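Side-chain contacts in putative regulatory protein SCO4313 (Streptomyces coelicolor, PDB 2OI8), which probably binds cis-regulatory DNA through an N-terminal helix-turn-helix motif and acts as a transcription regulator of the TetR family: residues Y72-D77 / R97-D102; Q105-I110 / R182-L187. All coordinates share one frame; numbering follows the deposited sequence.

Interaction 1: residues Y72-D77 / R97-D102; sequences YRSQAD and RAWALD
The indole of W99 meets S74 and Q75 of the facing helix, one at its edge and the other over a face. The polar part is a single hydrogen bond. W99 NE1 donates to S74 OG over 3.3 Å, long but nearly straight, with an N-H...O angle of 169°. The hydroxyl oxygen lies almost in the indole plane, at its edge. The S74 side chain folds back on its own helix, with chi1 at 53°. Its OG therefore also bonds to the carbonyl oxygen of A71 within that helix, so one hydroxyl oxygen joins the indole to the backbone of helix 60-84.

One face of the indole is covered by Q75. Its CA lies over the five-membered ring of W99, 3.7 Å from the centroid, in a CH-pi contact. Its CB sits over the same face nearer the six-membered ring, 3.6 Å from W99 CZ2. CG is anti to the backbone N of Q75, and the chain runs extended across the indole. NE2 ends 4.0 Å from W99 CZ3. The amide plane is tilted 29° from the ring.

W99 thus spans the gap between helix 60-84 and helix 89-102, where the CA atoms of Q75 and W99 come within 6.7 Å. Helix 60-84 follows the predicted helix-turn-helix. As in other TetR-family proteins, it probably connects the DNA-binding part to the C-terminal core, and W99 joins it to that core. Other helices close in round the contact: Q75 also touches W180 of helix 170-191, F111 of helix 104-111 and T131 of helix 129-139.

Interaction 2: residues Q105-I110 / R182-L187; sequences QRYFLI and RLHGVL
H184 is the first residue of 182-187 to meet Y107, and it does so through its imidazole edge. H184 ND1 lies 3.0 Å from Y107 OH in a hydrogen bond. Either atom could be the donor. The hydroxyl approaches close to the imidazole plane. The two rings come together without stacking, with centroids 5.6 Å apart and planes at 29°. Y107 CE2 is also near, 3.4 Å from H184 ND1. Y107 reaches this far because its CG is anti to the backbone N (chi1 178°), which sends the phenol straight across to the other helix. The backbone oxygen of H184 lies 3.3 Å from Y107 OH, at most a weak bond, since the same proton could go to ND1. That carbonyl also accepts a hydrogen bond from S188 OG.

Further along, L187 CB packs against the end of the phenol, 4.2 Å from Y107 CZ. The leucine and the phenol cross at about a right angle.

F111 and W180 meet the H184 ring as well, the latter edge to face, so the imidazole sits in an aromatic cluster of the C-terminal domain. The contact is buried, and a buried phenol hydroxyl and imidazole nitrogen satisfy each other there. Whichever atom donates, the one bond pairs both polar groups among mainly aromatic and aliphatic neighbours.

In the fold
Interactions 1 and 2 lie side by side in the helical core, with centres about 10 Å apart. Helices 89-102 and 104-111 follow each other in the chain and carry one side of each contact. A probable hydrogen bond joins them directly, from R106 NH2 to W99 O at 3.1 Å. W99 also touches Y107, so the two aromatic side chains that span the contacts meet each other. Y72 OH packs 3.4 Å from I110 CG2 and bonds to Q194 of the second subunit. R182 forms a salt bridge to E209 of that subunit. Interaction 2 thus lies beside the dimer interface; interaction 1, tying helix 60-84 to the C-terminal core, reaches it only through non-contacting Y72.

Interaction 1: residues Y72-D77 / R97-D102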
loop_
_atom_site.group_PDB
_atom_site.type_symbol
_atom_site.label_atom_id
_atom_site.label_comp_id
_atom_site.label_asym_id
_atom_site.label_seq_id
_atom_site.Cartn_x
_atom_site.Cartn_y
_atom_site.Cartn_z
ATOM N N TYR A 72 -3.509 14.648 3.379
ATOM C CA TYR A 72 -2.259 14.955 4.090
ATOM C C TYR A 72 -2.501 15.825 5.301
ATOM O O TYR A 72 -1.887 15.607 6.352
ATOM C CB TYR A 72 -1.249 15.648 3.174
ATOM C CG TYR A 72 -0.510 14.692 2.273
ATOM C CD1 TYR A 72 0.268 13.664 2.810
ATOM C CD2 TYR A 72 -0.575 14.813 0.884
ATOM C CE1 TYR A 72 0.950 12.773 1.996
ATOM C CE2 TYR A 72 0.118 13.926 0.049
ATOM C CZ TYR A 72 0.881 12.908 0.622
ATOM O OH TYR A 72 1.578 12.016 -0.173
ATOM N N ARG A 73 -3.418 16.783 5.162
ATOM C CA ARG A 73 -3.649 17.758 6.220
ATOM C C ARG A 73 -4.270 17.128 7.474
ATOM O O ARG A 73 -3.914 17.491 8.603
ATOM C CB ARG A 73 -4.463 18.930 5.686
ATOM C CG ARG A 73 -4.940 19.934 6.736
ATOM C CD ARG A 73 -4.957 21.363 6.181
ATOM N NE ARG A 73 -5.719 21.482 4.933
ATOM C CZ ARG A 73 -5.180 21.641 3.724
ATOM N NH1 ARG A 73 -3.858 21.699 3.573
ATOM N NH2 ARG A 73 -5.967 21.744 2.660
ATOM N N SER A 74 -5.176 16.175 7.281
ATOM C CA SER A 74 -5.749 15.482 8.414
ATOM C C SER A 74 -4.772 14.457 8.986
ATOM O O SER A 74 -4.807 14.166 10.178
ATOM C CB SER A 74 -7.074 14.816 8.054
ATOM O OG SER A 74 -6.917 14.003 6.908
ATOM N N GLN A 75 -3.889 13.910 8.159
ATOM C CA GLN A 75 -2.854 13.050 8.714
ATOM C C GLN A 75 -1.937 13.866 9.650
ATOM O O GLN A 75 -1.564 13.419 10.741
ATOM C CB GLN A 75 -2.051 12.355 7.616
ATOM C CG GLN A 75 -1.163 11.259 8.173
ATOM C CD GLN A 75 -0.143 10.755 7.176
ATOM O OE1 GLN A 75 0.341 11.505 6.337
ATOM N NE2 GLN A 75 0.199 9.474 7.274
ATOM N N ALA A 76 -1.598 15.071 9.213
ATOM C CA ALA A 76 -0.763 15.965 9.997
ATOM C C ALA A 76 -1.470 16.404 11.288
ATOM O O ALA A 76 -0.824 16.536 12.331
ATOM C CB ALA A 76 -0.367 17.160 9.174
ATOM N N ASP A 77 -2.787 16.611 11.226
ATOM C CA ASP A 77 -3.538 17.091 12.377
ATOM C C ASP A 77 -3.554 16.018 13.439
ATOM O O ASP A 77 -3.313 16.286 14.614
ATOM C CB ASP A 77 -4.960 17.446 11.972
ATOM C CG ASP A 77 -5.035 18.701 11.122
ATOM O OD1 ASP A 77 -3.988 19.348 10.878
ATOM O OD2 ASP A 77 -6.151 19.046 10.683
ATOM N N ARG A 97 -2.526 4.931 13.491
ATOM C CA ARG A 97 -3.335 3.721 13.296
ATOM C C ARG A 97 -4.792 4.092 13.131
ATOM O O ARG A 97 -5.459 3.629 12.190
ATOM C CB ARG A 97 -3.166 2.729 14.458
ATOM C CG ARG A 97 -3.881 1.377 14.241
ATOM C CD ARG A 97 -3.375 0.249 15.142
ATOM N NE ARG A 97 -4.189 -0.950 14.955
ATOM C CZ ARG A 97 -3.965 -1.866 14.002
ATOM N NH1 ARG A 97 -2.939 -1.721 13.183
ATOM N NH2 ARG A 97 -4.754 -2.932 13.851
ATOM N N ALA A 98 -5.264 4.949 14.025
ATOM C CA ALA A 98 -6.677 5.350 14.076
ATOM C C ALA A 98 -7.054 6.215 12.887
ATOM O O ALA A 98 -8.121 6.039 12.293
ATOM C CB ALA A 98 -6.977 6.071 15.390
ATOM N N TRP A 99 -6.169 7.147 12.543
ATOM C CA TRP A 99 -6.343 7.949 11.341
ATOM C C TRP A 99 -6.456 7.015 10.117
ATOM O O TRP A 99 -7.359 7.178 9.272
ATOM C CB TRP A 99 -5.194 8.950 11.172
ATOM C CG TRP A 99 -5.317 9.725 9.901
ATOM C CD1 TRP A 99 -6.005 10.882 9.713
ATOM C CD2 TRP A 99 -4.751 9.386 8.621
ATOM N NE1 TRP A 99 -5.911 11.293 8.402
ATOM C CE2 TRP A 99 -5.149 10.390 7.708
ATOM C CE3 TRP A 99 -3.962 8.329 8.159
ATOM C CZ2 TRP A 99 -4.777 10.372 6.370
ATOM C CZ3 TRP A 99 -3.591 8.313 6.829
ATOM C CH2 TRP A 99 -3.997 9.331 5.951
ATOM N N ALA A 100 -5.544 6.047 10.018
ATOM C CA ALA A 100 -5.600 5.052 8.951
ATOM C C ALA A 100 -6.910 4.272 9.000
ATOM O O ALA A 100 -7.630 4.164 8.003
ATOM C CB ALA A 100 -4.401 4.091 9.037
ATOM N N LEU A 101 -7.228 3.722 10.155
ATOM C CA LEU A 101 -8.396 2.861 10.224
ATOM C C LEU A 101 -9.675 3.678 10.185
ATOM O O LEU A 101 -10.732 3.166 9.839
ATOM C CB LEU A 101 -8.352 1.928 11.446
ATOM C CG LEU A 101 -7.183 0.933 11.477
ATOM C CD1 LEU A 101 -7.178 0.150 12.775
ATOM C CD2 LEU A 101 -7.185 -0.030 10.276
ATOM N N ASP A 102 -9.589 4.955 10.513
ATOM C CA ASP A 102 -10.811 5.757 10.559
ATOM C C ASP A 102 -11.370 5.949 9.150
ATOM O O ASP A 102 -12.559 6.120 8.997
ATOM C CB ASP A 102 -10.604 7.092 11.281
ATOM C CG ASP A 102 -11.856 7.975 11.263
ATOM O OD1 ASP A 102 -12.941 7.566 11.749
ATOM O OD2 ASP A 102 -11.741 9.109 10.764
#

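Interaction 2: residues Q105-I110 / R182-L187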
loop_
_atom_site.group_PDB
_atom_site.type_symbol
_atom_site.label_atom_id
_atom_site.label_comp_id
_atom_site.label_asym_id
_atom_site.label_seq_id
_atom_site.Cartn_x
_atom_site.Cartn_y
_atom_site.Cartn_z
ATOM N N GLN A 105 -10.221 4.727 2.687
ATOM C CA GLN A 105 -10.230 5.310 1.354
ATOM C C GLN A 105 -9.300 6.492 1.320
ATOM O O GLN A 105 -8.551 6.669 0.352
ATOM C CB GLN A 105 -11.632 5.734 0.915
ATOM C CG GLN A 105 -12.558 4.593 0.647
ATOM C CD GLN A 105 -11.965 3.576 -0.314
ATOM O OE1 GLN A 105 -11.519 3.906 -1.434
ATOM N NE2 GLN A 105 -11.951 2.323 0.118
ATOM N N ARG A 106 -9.324 7.285 2.391
ATOM C CA ARG A 106 -8.414 8.407 2.496
ATOM C C ARG A 106 -6.951 7.929 2.579
ATOM O O ARG A 106 -6.073 8.506 1.937
ATOM C CB ARG A 106 -8.790 9.244 3.698
ATOM C CG ARG A 106 -8.032 10.540 3.860
ATOM C CD ARG A 106 -8.486 11.234 5.142
ATOM N NE ARG A 106 -8.437 10.323 6.292
ATOM C CZ ARG A 106 -8.944 10.601 7.490
ATOM N NH1 ARG A 106 -9.537 11.768 7.702
ATOM N NH2 ARG A 106 -8.852 9.721 8.481
ATOM N N TYR A 107 -6.694 6.863 3.338
ATOM C CA TYR A 107 -5.353 6.310 3.472
ATOM C C TYR A 107 -4.805 5.939 2.090
ATOM O O TYR A 107 -3.659 6.275 1.741
ATOM C CB TYR A 107 -5.376 5.077 4.411
ATOM C CG TYR A 107 -4.025 4.375 4.581
ATOM C CD1 TYR A 107 -3.655 3.339 3.721
ATOM C CD2 TYR A 107 -3.126 4.742 5.614
ATOM C CE1 TYR A 107 -2.406 2.675 3.852
ATOM C CE2 TYR A 107 -1.865 4.077 5.769
ATOM C CZ TYR A 107 -1.523 3.060 4.876
ATOM O OH TYR A 107 -0.313 2.386 4.980
ATOM N N PHE A 108 -5.640 5.274 1.299
ATOM C CA PHE A 108 -5.193 4.729 0.030
ATOM C C PHE A 108 -5.046 5.747 -1.076
ATOM O O PHE A 108 -4.304 5.521 -2.020
ATOM C CB PHE A 108 -6.105 3.607 -0.425
ATOM C CG PHE A 108 -5.871 2.306 0.309
ATOM C CD1 PHE A 108 -4.584 1.753 0.380
ATOM C CD2 PHE A 108 -6.944 1.613 0.897
ATOM C CE1 PHE A 108 -4.363 0.509 1.057
ATOM C CE2 PHE A 108 -6.745 0.383 1.549
ATOM C CZ PHE A 108 -5.456 -0.171 1.636
ATOM N N LEU A 109 -5.738 6.875 -0.960
ATOM C CA LEU A 109 -5.535 7.941 -1.919
ATOM C C LEU A 109 -4.067 8.453 -1.808
ATOM O O LEU A 109 -3.439 8.785 -2.807
ATOM C CB LEU A 109 -6.587 9.038 -1.696
ATOM C CG LEU A 109 -6.663 10.173 -2.731
ATOM C CD1 LEU A 109 -7.313 9.770 -4.083
ATOM C CD2 LEU A 109 -7.359 11.376 -2.134
ATOM N N ILE A 110 -3.514 8.487 -0.595
ATOM C CA ILE A 110 -2.097 8.820 -0.406
ATOM C C ILE A 110 -1.201 7.579 -0.602
ATOM O O ILE A 110 -0.242 7.614 -1.363
ATOM C CB ILE A 110 -1.792 9.365 1.050
ATOM C CG1 ILE A 110 -2.604 10.608 1.373
ATOM C CG2 ILE A 110 -0.258 9.597 1.243
ATOM C CD1 ILE A 110 -2.685 11.482 0.133
ATOM N N ARG A 182 7.822 0.880 8.605
ATOM C CA ARG A 182 7.374 -0.276 9.385
ATOM C C ARG A 182 5.862 -0.283 9.730
ATOM O O ARG A 182 5.187 -1.314 9.569
ATOM C CB ARG A 182 8.222 -0.448 10.653
ATOM C CG ARG A 182 9.606 -0.945 10.345
ATOM C CD ARG A 182 10.435 -1.256 11.574
ATOM N NE ARG A 182 11.855 -1.371 11.218
ATOM C CZ ARG A 182 12.853 -1.536 12.093
ATOM N NH1 ARG A 182 12.610 -1.615 13.391
ATOM N NH2 ARG A 182 14.103 -1.618 11.663
ATOM N N LEU A 183 5.342 0.855 10.188
ATOM C CA LEU A 183 3.921 0.971 10.576
ATOM C C LEU A 183 2.925 1.052 9.406
ATOM O O LEU A 183 1.757 0.618 9.517
ATOM C CB LEU A 183 3.746 2.170 11.523
ATOM C CG LEU A 183 4.581 2.038 12.804
ATOM C CD1 LEU A 183 4.349 3.229 13.677
ATOM C CD2 LEU A 183 4.292 0.748 13.568
ATOM N N HIS A 184 3.382 1.636 8.296
ATOM C CA HIS A 184 2.619 1.621 7.049
ATOM C C HIS A 184 2.559 0.227 6.451
ATOM O O HIS A 184 1.542 -0.146 5.866
ATOM C CB HIS A 184 3.162 2.634 6.060
ATOM C CG HIS A 184 2.745 4.033 6.377
ATOM N ND1 HIS A 184 1.460 4.488 6.169
ATOM C CD2 HIS A 184 3.431 5.072 6.915
ATOM C CE1 HIS A 184 1.370 5.747 6.567
ATOM N NE2 HIS A 184 2.557 6.129 7.011
ATOM N N GLY A 185 3.641 -0.539 6.643
ATOM C CA GLY A 185 3.730 -1.929 6.204
ATOM C C GLY A 185 2.585 -2.690 6.811
ATOM O O GLY A 185 1.850 -3.358 6.102
ATOM N N VAL A 186 2.388 -2.561 8.121
ATOM C CA VAL A 186 1.259 -3.266 8.726
ATOM C C VAL A 186 -0.104 -2.606 8.468
ATOM O O VAL A 186 -1.058 -3.295 8.172
ATOM C CB VAL A 186 1.504 -3.695 10.190
ATOM C CG1 VAL A 186 2.838 -3.218 10.687
ATOM C CG2 VAL A 186 0.346 -3.301 11.112
ATOM N N LEU A 187 -0.177 -1.286 8.491
ATOM C CA LEU A 187 -1.442 -0.629 8.215
ATOM C C LEU A 187 -1.984 -0.933 6.832
ATOM O O LEU A 187 -3.167 -1.255 6.676
ATOM C CB LEU A 187 -1.345 0.893 8.435
ATOM C CG LEU A 187 -1.210 1.300 9.901
ATOM C CD1 LEU A 187 -1.005 2.803 10.008
ATOM C CD2 LEU A 187 -2.422 0.824 10.716
#